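Local coordinates for protein sugar-binding transcriptional regulator, LacI family (PDB 3CS3) that probably regulates transcription as a LacI-family DNA-binding protein, with a periplasmic-binding-protein-like domain thought to bind a sugar effector, at residues A[111-116]-A[180-185]; A[122-127]-A[186-191]; A[165-170]-A[193-198]. All coordinates share one frame; numbering follows the deposited sequence.

Interaction 1: A[111-116]-A[180-185]; sequences EQFVNV and DVFAFN
In the lobe built on the four-stranded parallel sheet, helix 102-115 shares one sheet face with helix 131-146 and pushes the ring of Phe-113 onto Asp-180, Val-181 and Phe-182 of strand 179-183. The short helical and strand segments run nearly antiparallel, at 168°, with axes 10.2 Å apart. Phe-113 carries the helix side alone. Its ring meets the strand with an edge: CZ comes to 3.3 Å from Val-181 O, and CE1 sits 3.9 Å from Asp-180 CB, both near the ring plane. On the other flank CE2 lies 3.8 Å from Phe-182 CB. The two phenylalanine side chains cross at about a right angle. Phe-182 has CG anti to its backbone N (chi1 178°), which carries its own ring away from the helix and leaves the CB to make the touch.

Asp-180 offers the ring only its methylene. Its OD2 is engaged by Arg-208 in a salt bridge and by Ser-118 OG, and that hydroxyl also bonds Phe-113 O, tying the helix end to the strand. No hydrogen bond crosses between the segments; ring carbons meet methylenes and the Val-181 carbonyl, whose oxygen probably favours the slightly positive ring edge.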
loop_
_atom_site.group_PDB
_atom_site.type_symbol
_atom_site.label_atom_id
_atom_site.label_comp_id
_atom_site.label_asym_id
_atom_site.label_seq_id
_atom_site.Cartn_x
_atom_site.Cartn_y
_atom_site.Cartn_z
ATOM N N GLU A 111 -26.845 11.662 1.424
ATOM C CA GLU A 111 -27.706 12.359 2.374
ATOM C C GLU A 111 -27.121 13.711 2.745
ATOM O O GLU A 111 -27.859 14.652 3.023
ATOM C CB GLU A 111 -27.828 11.526 3.645
ATOM C CG GLU A 111 -29.043 11.780 4.496
ATOM C CD GLU A 111 -29.174 10.757 5.613
ATOM O OE1 GLU A 111 -28.322 10.764 6.532
ATOM O OE2 GLU A 111 -30.126 9.945 5.572
ATOM N N GLN A 112 -25.792 13.793 2.755
ATOM C CA GLN A 112 -25.092 15.013 3.115
ATOM C C GLN A 112 -25.208 16.062 2.020
ATOM O O GLN A 112 -25.259 17.263 2.314
ATOM C CB GLN A 112 -23.618 14.723 3.404
ATOM C CG GLN A 112 -23.377 13.689 4.486
ATOM C CD GLN A 112 -23.784 14.181 5.853
ATOM O OE1 GLN A 112 -23.468 15.305 6.237
ATOM N NE2 GLN A 112 -24.491 13.341 6.600
ATOM N N PHE A 113 -25.232 15.611 0.765
ATOM C CA PHE A 113 -25.435 16.516 -0.370
ATOM C C PHE A 113 -26.861 17.058 -0.385
ATOM O O PHE A 113 -27.067 18.237 -0.657
ATOM C CB PHE A 113 -25.108 15.838 -1.699
ATOM C CG PHE A 113 -23.661 15.448 -1.846
ATOM C CD1 PHE A 113 -22.730 16.350 -2.355
ATOM C CD2 PHE A 113 -23.232 14.166 -1.492
ATOM C CE1 PHE A 113 -21.390 15.982 -2.500
ATOM C CE2 PHE A 113 -21.906 13.789 -1.623
ATOM C CZ PHE A 113 -20.976 14.702 -2.128
ATOM N N VAL A 114 -27.830 16.192 -0.078
ATOM C CA VAL A 114 -29.230 16.595 0.091
ATOM C C VAL A 114 -29.366 17.633 1.211
ATOM O O VAL A 114 -29.859 18.737 0.969
ATOM C CB VAL A 114 -30.168 15.380 0.362
ATOM C CG1 VAL A 114 -31.565 15.841 0.762
ATOM C CG2 VAL A 114 -30.243 14.465 -0.851
ATOM N N ASN A 115 -28.887 17.290 2.409
ATOM C CA ASN A 115 -29.000 18.143 3.601
ATOM C C ASN A 115 -28.392 19.538 3.465
ATOM O O ASN A 115 -28.801 20.462 4.169
ATOM C CB ASN A 115 -28.410 17.439 4.831
ATOM C CG ASN A 115 -29.271 16.281 5.322
ATOM O OD1 ASN A 115 -30.329 15.992 4.763
ATOM N ND2 ASN A 115 -28.813 15.609 6.371
ATOM N N VAL A 116 -27.430 19.678 2.555
ATOM C CA VAL A 116 -26.778 20.958 2.279
ATOM C C VAL A 116 -27.464 21.710 1.113
ATOM O O VAL A 116 -27.181 22.885 0.857
ATOM C CB VAL A 116 -25.241 20.752 2.044
ATOM C CG1 VAL A 116 -24.911 20.511 0.566
ATOM C CG2 VAL A 116 -24.444 21.919 2.594
ATOM N N ASP A 180 -19.833 20.016 -6.436
ATOM C CA ASP A 180 -20.057 18.962 -5.452
ATOM C C ASP A 180 -19.729 17.594 -6.023
ATOM O O ASP A 180 -20.293 17.187 -7.040
ATOM C CB ASP A 180 -21.483 19.029 -4.906
ATOM C CG ASP A 180 -21.713 20.265 -4.050
ATOM O OD1 ASP A 180 -20.737 20.998 -3.786
ATOM O OD2 ASP A 180 -22.864 20.503 -3.633
ATOM N N VAL A 181 -18.790 16.906 -5.372
ATOM C CA VAL A 181 -18.281 15.618 -5.844
ATOM C C VAL A 181 -18.448 14.516 -4.798
ATOM O O VAL A 181 -18.053 14.677 -3.639
ATOM C CB VAL A 181 -16.778 15.694 -6.256
ATOM C CG1 VAL A 181 -16.308 14.359 -6.848
ATOM C CG2 VAL A 181 -16.528 16.826 -7.257
ATOM N N PHE A 182 -19.045 13.404 -5.212
ATOM C CA PHE A 182 -19.009 12.182 -4.426
ATOM C C PHE A 182 -18.045 11.237 -5.129
ATOM O O PHE A 182 -18.362 10.679 -6.180
ATOM C CB PHE A 182 -20.412 11.585 -4.267
ATOM C CG PHE A 182 -20.457 10.277 -3.507
ATOM C CD1 PHE A 182 -19.519 9.970 -2.516
ATOM C CD2 PHE A 182 -21.482 9.368 -3.754
ATOM C CE1 PHE A 182 -19.573 8.759 -1.828
ATOM C CE2 PHE A 182 -21.551 8.158 -3.060
ATOM C CZ PHE A 182 -20.595 7.854 -2.096
ATOM N N ALA A 183 -16.844 11.117 -4.557
ATOM C CA ALA A 183 -15.825 10.196 -5.049
ATOM C C ALA A 183 -16.088 8.840 -4.417
ATOM O O ALA A 183 -16.314 8.752 -3.213
ATOM C CB ALA A 183 -14.449 10.693 -4.697
ATOM N N PHE A 184 -16.082 7.791 -5.234
ATOM C CA PHE A 184 -16.518 6.467 -4.781
ATOM C C PHE A 184 -15.444 5.757 -3.961
ATOM O O PHE A 184 -15.741 4.784 -3.262
ATOM C CB PHE A 184 -17.016 5.603 -5.953
ATOM C CG PHE A 184 -18.456 5.883 -6.366
ATOM C CD1 PHE A 184 -19.170 4.942 -7.106
ATOM C CD2 PHE A 184 -19.103 7.074 -6.005
ATOM C CE1 PHE A 184 -20.486 5.188 -7.503
ATOM C CE2 PHE A 184 -20.419 7.324 -6.392
ATOM C CZ PHE A 184 -21.115 6.377 -7.136
ATOM N N ASN A 185 -14.202 6.237 -4.063
ATOM C CA ASN A 185 -13.199 5.976 -3.032
ATOM C C ASN A 185 -12.293 7.160 -2.714
ATOM O O ASN A 185 -12.242 8.130 -3.477
ATOM C CB ASN A 185 -12.434 4.654 -3.246
ATOM C CG ASN A 185 -11.375 4.715 -4.349
ATOM O OD1 ASN A 185 -11.138 5.739 -5.000
ATOM N ND2 ASN A 185 -10.718 3.582 -4.547
#

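Interaction 2: A[122-127]-A[186-191]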
loop_
_atom_site.group_PDB
_atom_site.type_symbol
_atom_site.label_atom_id
_atom_site.label_comp_id
_atom_site.label_asym_id
_atom_site.label_seq_id
_atom_site.Cartn_x
_atom_site.Cartn_y
_atom_site.Cartn_z
ATOM N N LEU A 122 -21.647 15.567 -8.717
ATOM C CA LEU A 122 -20.819 14.826 -9.659
ATOM C C LEU A 122 -20.394 13.502 -9.018
ATOM O O LEU A 122 -19.824 13.480 -7.929
ATOM C CB LEU A 122 -19.629 15.676 -10.139
ATOM C CG LEU A 122 -20.009 16.856 -11.056
ATOM C CD1 LEU A 122 -20.291 18.144 -10.287
ATOM C CD2 LEU A 122 -18.947 17.125 -12.085
ATOM N N LEU A 123 -20.724 12.400 -9.685
ATOM C CA LEU A 123 -20.499 11.069 -9.138
ATOM C C LEU A 123 -19.285 10.438 -9.793
ATOM O O LEU A 123 -19.372 9.899 -10.894
ATOM C CB LEU A 123 -21.739 10.176 -9.310
ATOM C CG LEU A 123 -23.080 10.612 -8.693
ATOM C CD1 LEU A 123 -24.227 9.769 -9.249
ATOM C CD2 LEU A 123 -23.068 10.554 -7.161
ATOM N N LEU A 124 -18.146 10.529 -9.111
ATOM C CA LEU A 124 -16.905 9.936 -9.593
ATOM C C LEU A 124 -16.885 8.465 -9.177
ATOM O O LEU A 124 -16.624 8.128 -8.017
ATOM C CB LEU A 124 -15.699 10.714 -9.046
ATOM C CG LEU A 124 -14.256 10.340 -9.413
ATOM C CD1 LEU A 124 -14.077 9.962 -10.890
ATOM C CD2 LEU A 124 -13.318 11.482 -9.018
ATOM N N SER A 125 -17.198 7.599 -10.133
ATOM C CA SER A 125 -17.373 6.188 -9.854
ATOM C C SER A 125 -16.104 5.409 -10.143
ATOM O O SER A 125 -15.177 5.934 -10.758
ATOM C CB SER A 125 -18.546 5.616 -10.666
ATOM O OG SER A 125 -18.232 5.536 -12.042
ATOM N N GLY A 126 -16.068 4.160 -9.684
ATOM C CA GLY A 126 -15.044 3.216 -10.100
ATOM C C GLY A 126 -15.496 2.499 -11.362
ATOM O O GLY A 126 -16.340 3.013 -12.101
ATOM N N PRO A 127 -14.938 1.300 -11.616
ATOM C CA PRO A 127 -15.250 0.483 -12.791
ATOM C C PRO A 127 -16.725 0.105 -12.822
ATOM O O PRO A 127 -17.275 -0.315 -11.802
ATOM C CB PRO A 127 -14.382 -0.763 -12.590
ATOM C CG PRO A 127 -13.304 -0.324 -11.663
ATOM C CD PRO A 127 -13.949 0.642 -10.748
ATOM N N ASP A 186 -11.600 7.062 -1.577
ATOM C CA ASP A 186 -10.676 8.082 -1.077
ATOM C C ASP A 186 -9.495 8.344 -2.006
ATOM O O ASP A 186 -9.009 9.462 -2.082
ATOM C CB ASP A 186 -10.144 7.694 0.307
ATOM C CG ASP A 186 -11.023 8.201 1.451
ATOM O OD1 ASP A 186 -12.203 8.553 1.225
ATOM O OD2 ASP A 186 -10.523 8.249 2.593
ATOM N N GLU A 187 -9.040 7.312 -2.707
ATOM C CA GLU A 187 -7.915 7.451 -3.631
ATOM C C GLU A 187 -8.227 8.329 -4.827
ATOM O O GLU A 187 -7.388 9.142 -5.220
ATOM C CB GLU A 187 -7.449 6.091 -4.117
ATOM C CG GLU A 187 -6.891 5.228 -3.024
ATOM C CD GLU A 187 -6.986 3.780 -3.385
ATOM O OE1 GLU A 187 -6.574 3.439 -4.516
ATOM O OE2 GLU A 187 -7.492 3.001 -2.551
ATOM N N MET A 188 -9.422 8.161 -5.402
ATOM C CA MET A 188 -9.891 9.047 -6.472
ATOM C C MET A 188 -10.068 10.473 -5.938
ATOM O O MET A 188 -9.749 11.434 -6.628
ATOM C CB MET A 188 -11.183 8.522 -7.130
ATOM C CG MET A 188 -10.967 7.359 -8.110
ATOM S SD MET A 188 -12.398 6.832 -9.086
ATOM C CE MET A 188 -13.579 6.531 -7.771
ATOM N N ALA A 189 -10.536 10.597 -4.696
ATOM C CA ALA A 189 -10.654 11.896 -4.028
ATOM C C ALA A 189 -9.301 12.573 -3.815
ATOM O O ALA A 189 -9.195 13.785 -3.985
ATOM C CB ALA A 189 -11.396 11.761 -2.699
ATOM N N ILE A 190 -8.278 11.793 -3.454
ATOM C CA ILE A 190 -6.908 12.312 -3.303
ATOM C C ILE A 190 -6.363 12.803 -4.647
ATOM O O ILE A 190 -5.696 13.837 -4.710
ATOM C CB ILE A 190 -5.947 11.279 -2.628
ATOM C CG1 ILE A 190 -6.355 11.013 -1.168
ATOM C CG2 ILE A 190 -4.471 11.727 -2.705
ATOM C CD1 ILE A 190 -6.398 12.245 -0.258
ATOM N N GLY A 191 -6.678 12.071 -5.714
ATOM C CA GLY A 191 -6.416 12.514 -7.088
ATOM C C GLY A 191 -7.040 13.859 -7.423
ATOM O O GLY A 191 -6.433 14.664 -8.124
#
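Met-188, in the first turn of helix 186-196, reaches down onto the end of strand 121-125 and meets Leu-124, Ser-125 and Gly-126. The tight part of the contact is the thioether end of the methionine against the strand backbone. CE lies 3.4 Å from Leu-124 O and equally close to Ser-125 O, while SD is also 3.4 Å from Ser-125 O. Gly-126 N, on the same side of the methyl as the two carbonyl oxygens, is 3.9 Å from CE. The chain is extended as far as SD (chi2 -172°) and then bends at chi3, -54°, which folds the methyl into the notch between the two carbonyls.

The looser part is the aliphatic flank. Leu-124 and Met-188 lie askew to one another, with CG of Leu-124 4.0 Å from SD and CD2 of Leu-124 4.1 Å from Met-188 CB, ordinary van der Waals spacing and no more. No hydrogen bond joins the two segments. Ser-125 turns its CB away from the helix, and its OG donates to a lone pair of Gly-126 O at 3.2 Å. All four touching residues are buried, so none of them gives the contact a solvent side.

The backbone of Met-188 is fixed in turn by the N-cap, since Asn-185 OD1 accepts from Met-188 N. The helix that follows strand 179-183 thus sets its first turn on the C-terminal end of the neighbouring strand, as in the parallel alpha/beta lobes of periplasmic-binding-protein-like domains. Around this junction, helix 160-170 packs against both partners, Ala-166 touching Leu-124 and Ser-162 touching Met-188. The opposite face of the strand is covered by helix 131-146, whose Ser-133 meets Ser-125, and strands 151-155 and 179-183 flank it in the sheet.

Interaction 3: A[165-170]-A[193-198]; sequences AAAKKI and YKYVAE
This is a helix-to-helix contact toward the outer edge of the lobe, partly buried, where Tyr-195 of helix 186-196 lies across Ala-167 and Lys-168 of helix 160-170. The helices come close where Ala-167 faces Tyr-195: their CB atoms are 3.8 Å apart, and their CA atoms 6.4 Å apart. A chi1 of -174° swings the tyrosine ring out from its own helix and over the neighbouring one. Lys-168 CA then stands above one ring face, 3.9 Å from the centroid and 17° off the normal, a CH-pi contact. The lysine side chain crosses the tyrosine at about a right angle, its CG 3.6 Å from Tyr-195 OH. Beyond that the chain bends at chi3 (88°), and the ammonium end leads away from the ring, so the lysine meets the tyrosine through CA and the first carbons of its side chain.

Tyr-164 adds an edge-to-face ring pair with Tyr-195, and its hydroxyl bonds Glu-198 OE2. Nearby, Lys-194 NZ forms salt bridges with Glu-160 and with Glu-216 of the second subunit. The two helices lie side by side on one face of the parallel sheet and belong to successive beta-alpha-beta crossovers, 151-155 to 179-183 and 179-183 to 207-210, as expected of the Rossmann-like lobes of periplasmic-binding-protein-like domains.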
loop_
_atom_site.group_PDB
_atom_site.type_symbol
_atom_site.label_atom_id
_atom_site.label_comp_id
_atom_site.label_asym_id
_atom_site.label_seq_id
_atom_site.Cartn_x
_atom_site.Cartn_y
_atom_site.Cartn_z
ATOM N N ALA A 165 -7.438 12.862 -13.479
ATOM C CA ALA A 165 -7.990 13.059 -14.815
ATOM C C ALA A 165 -9.442 13.545 -14.783
ATOM O O ALA A 165 -9.836 14.385 -15.601
ATOM C CB ALA A 165 -7.879 11.767 -15.620
ATOM N N ALA A 166 -10.224 13.017 -13.837
ATOM C CA ALA A 166 -11.608 13.446 -13.622
ATOM C C ALA A 166 -11.697 14.911 -13.232
ATOM O O ALA A 166 -12.503 15.643 -13.792
ATOM C CB ALA A 166 -12.276 12.598 -12.573
ATOM N N ALA A 167 -10.859 15.328 -12.286
ATOM C CA ALA A 167 -10.811 16.720 -11.833
ATOM C C ALA A 167 -10.422 17.693 -12.952
ATOM O O ALA A 167 -10.915 18.820 -12.991
ATOM C CB ALA A 167 -9.867 16.859 -10.648
ATOM N N LYS A 168 -9.548 17.245 -13.855
ATOM C CA LYS A 168 -9.156 18.026 -15.028
ATOM C C LYS A 168 -10.326 18.166 -16.003
ATOM O O LYS A 168 -10.520 19.227 -16.594
ATOM C CB LYS A 168 -7.943 17.392 -15.726
ATOM C CG LYS A 168 -7.242 18.315 -16.729
ATOM C CD LYS A 168 -5.950 17.718 -17.280
ATOM C CE LYS A 168 -6.206 16.856 -18.512
ATOM N NZ LYS A 168 -4.948 16.554 -19.252
ATOM N N LYS A 169 -11.101 17.092 -16.147
ATOM C CA LYS A 169 -12.288 17.083 -17.000
ATOM C C LYS A 169 -13.416 17.932 -16.404
ATOM O O LYS A 169 -14.078 18.672 -17.129
ATOM C CB LYS A 169 -12.753 15.642 -17.251
ATOM C CG LYS A 169 -13.894 15.496 -18.260
ATOM C CD LYS A 169 -13.892 14.135 -18.970
ATOM C CE LYS A 169 -14.552 13.025 -18.147
ATOM N NZ LYS A 169 -13.597 12.315 -17.242
ATOM N N ILE A 170 -13.608 17.828 -15.088
ATOM C CA ILE A 170 -14.637 18.578 -14.357
ATOM C C ILE A 170 -14.403 20.084 -14.425
ATOM O O ILE A 170 -15.311 20.843 -14.776
ATOM C CB ILE A 170 -14.718 18.138 -12.868
ATOM C CG1 ILE A 170 -15.289 16.727 -12.754
ATOM C CG2 ILE A 170 -15.584 19.090 -12.054
ATOM C CD1 ILE A 170 -15.049 16.068 -11.405
ATOM N N TYR A 193 -7.762 16.203 -5.071
ATOM C CA TYR A 193 -6.900 17.101 -4.280
ATOM C C TYR A 193 -5.634 17.508 -5.037
ATOM O O TYR A 193 -5.271 18.686 -5.047
ATOM C CB TYR A 193 -6.482 16.446 -2.965
ATOM C CG TYR A 193 -7.426 16.623 -1.807
ATOM C CD1 TYR A 193 -8.642 15.943 -1.756
ATOM C CD2 TYR A 193 -7.090 17.445 -0.740
ATOM C CE1 TYR A 193 -9.506 16.094 -0.679
ATOM C CE2 TYR A 193 -7.944 17.604 0.344
ATOM C CZ TYR A 193 -9.151 16.924 0.366
ATOM O OH TYR A 193 -10.001 17.072 1.434
ATOM N N LYS A 194 -4.980 16.528 -5.662
ATOM C CA LYS A 194 -3.762 16.754 -6.449
ATOM C C LYS A 194 -3.924 17.823 -7.527
ATOM O O LYS A 194 -3.124 18.758 -7.591
ATOM C CB LYS A 194 -3.263 15.449 -7.082
ATOM C CG LYS A 194 -1.997 14.877 -6.461
ATOM C CD LYS A 194 -2.261 14.040 -5.212
ATOM C CE LYS A 194 -0.945 13.506 -4.646
ATOM N NZ LYS A 194 -1.108 12.261 -3.848
ATOM N N TYR A 195 -4.964 17.690 -8.350
ATOM C CA TYR A 195 -5.218 18.640 -9.433
ATOM C C TYR A 195 -5.651 20.019 -8.939
ATOM O O TYR A 195 -5.260 21.033 -9.519
ATOM C CB TYR A 195 -6.242 18.086 -10.434
ATOM C CG TYR A 195 -6.430 18.975 -11.646
ATOM C CD1 TYR A 195 -7.503 19.864 -11.725
ATOM C CD2 TYR A 195 -5.522 18.948 -12.699
ATOM C CE1 TYR A 195 -7.669 20.692 -12.825
ATOM C CE2 TYR A 195 -5.678 19.773 -13.803
ATOM C CZ TYR A 195 -6.754 20.640 -13.860
ATOM O OH TYR A 195 -6.916 21.456 -14.953
ATOM N N VAL A 196 -6.449 20.053 -7.874
ATOM C CA VAL A 196 -6.944 21.312 -7.301
ATOM C C VAL A 196 -5.803 22.125 -6.662
ATOM O O VAL A 196 -5.840 23.361 -6.644
ATOM C CB VAL A 196 -8.143 21.061 -6.337
ATOM C CG1 VAL A 196 -8.506 22.299 -5.527
ATOM C CG2 VAL A 196 -9.356 20.601 -7.130
ATOM N N ALA A 197 -4.772 21.420 -6.194
ATOM C CA ALA A 197 -3.542 22.042 -5.701
ATOM C C ALA A 197 -2.765 22.764 -6.813
ATOM O O ALA A 197 -1.958 23.650 -6.533
ATOM C CB ALA A 197 -2.658 21.005 -5.015
ATOM N N GLU A 198 -3.021 22.386 -8.064
ATOM C CA GLU A 198 -2.426 23.049 -9.223
ATOM C C GLU A 198 -3.342 24.126 -9.823
ATOM O O GLU A 198 -3.082 24.629 -10.921
ATOM C CB GLU A 198 -2.062 22.019 -10.298
ATOM C CG GLU A 198 -1.018 20.992 -9.874
ATOM C CD GLU A 198 -0.857 19.859 -10.881
ATOM O OE1 GLU A 198 -0.291 18.807 -10.511
ATOM O OE2 GLU A 198 -1.299 20.015 -12.042
#

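Overall arrangement
The three contacts build one lobe outward from strands 121-125 and 179-183, which are sheet neighbours joined by backbone bonds between Leu-122 and both Asp-180 and Phe-182. Interactions 1 and 2 are buried and lie on opposite faces of this sheet: an aromatic edge meets strand 179-183 in one, a thioether meets strand 121-125 in the other. Interaction 3 joins two helices of the second face and is partly open, so a lysine can share it with a tyrosine. Interactions 2 and 3 both use helix 186-196, and Leu-122 CD2 lies 3.7 Å from Ile-170 CG1, continuing the apolar layer between them.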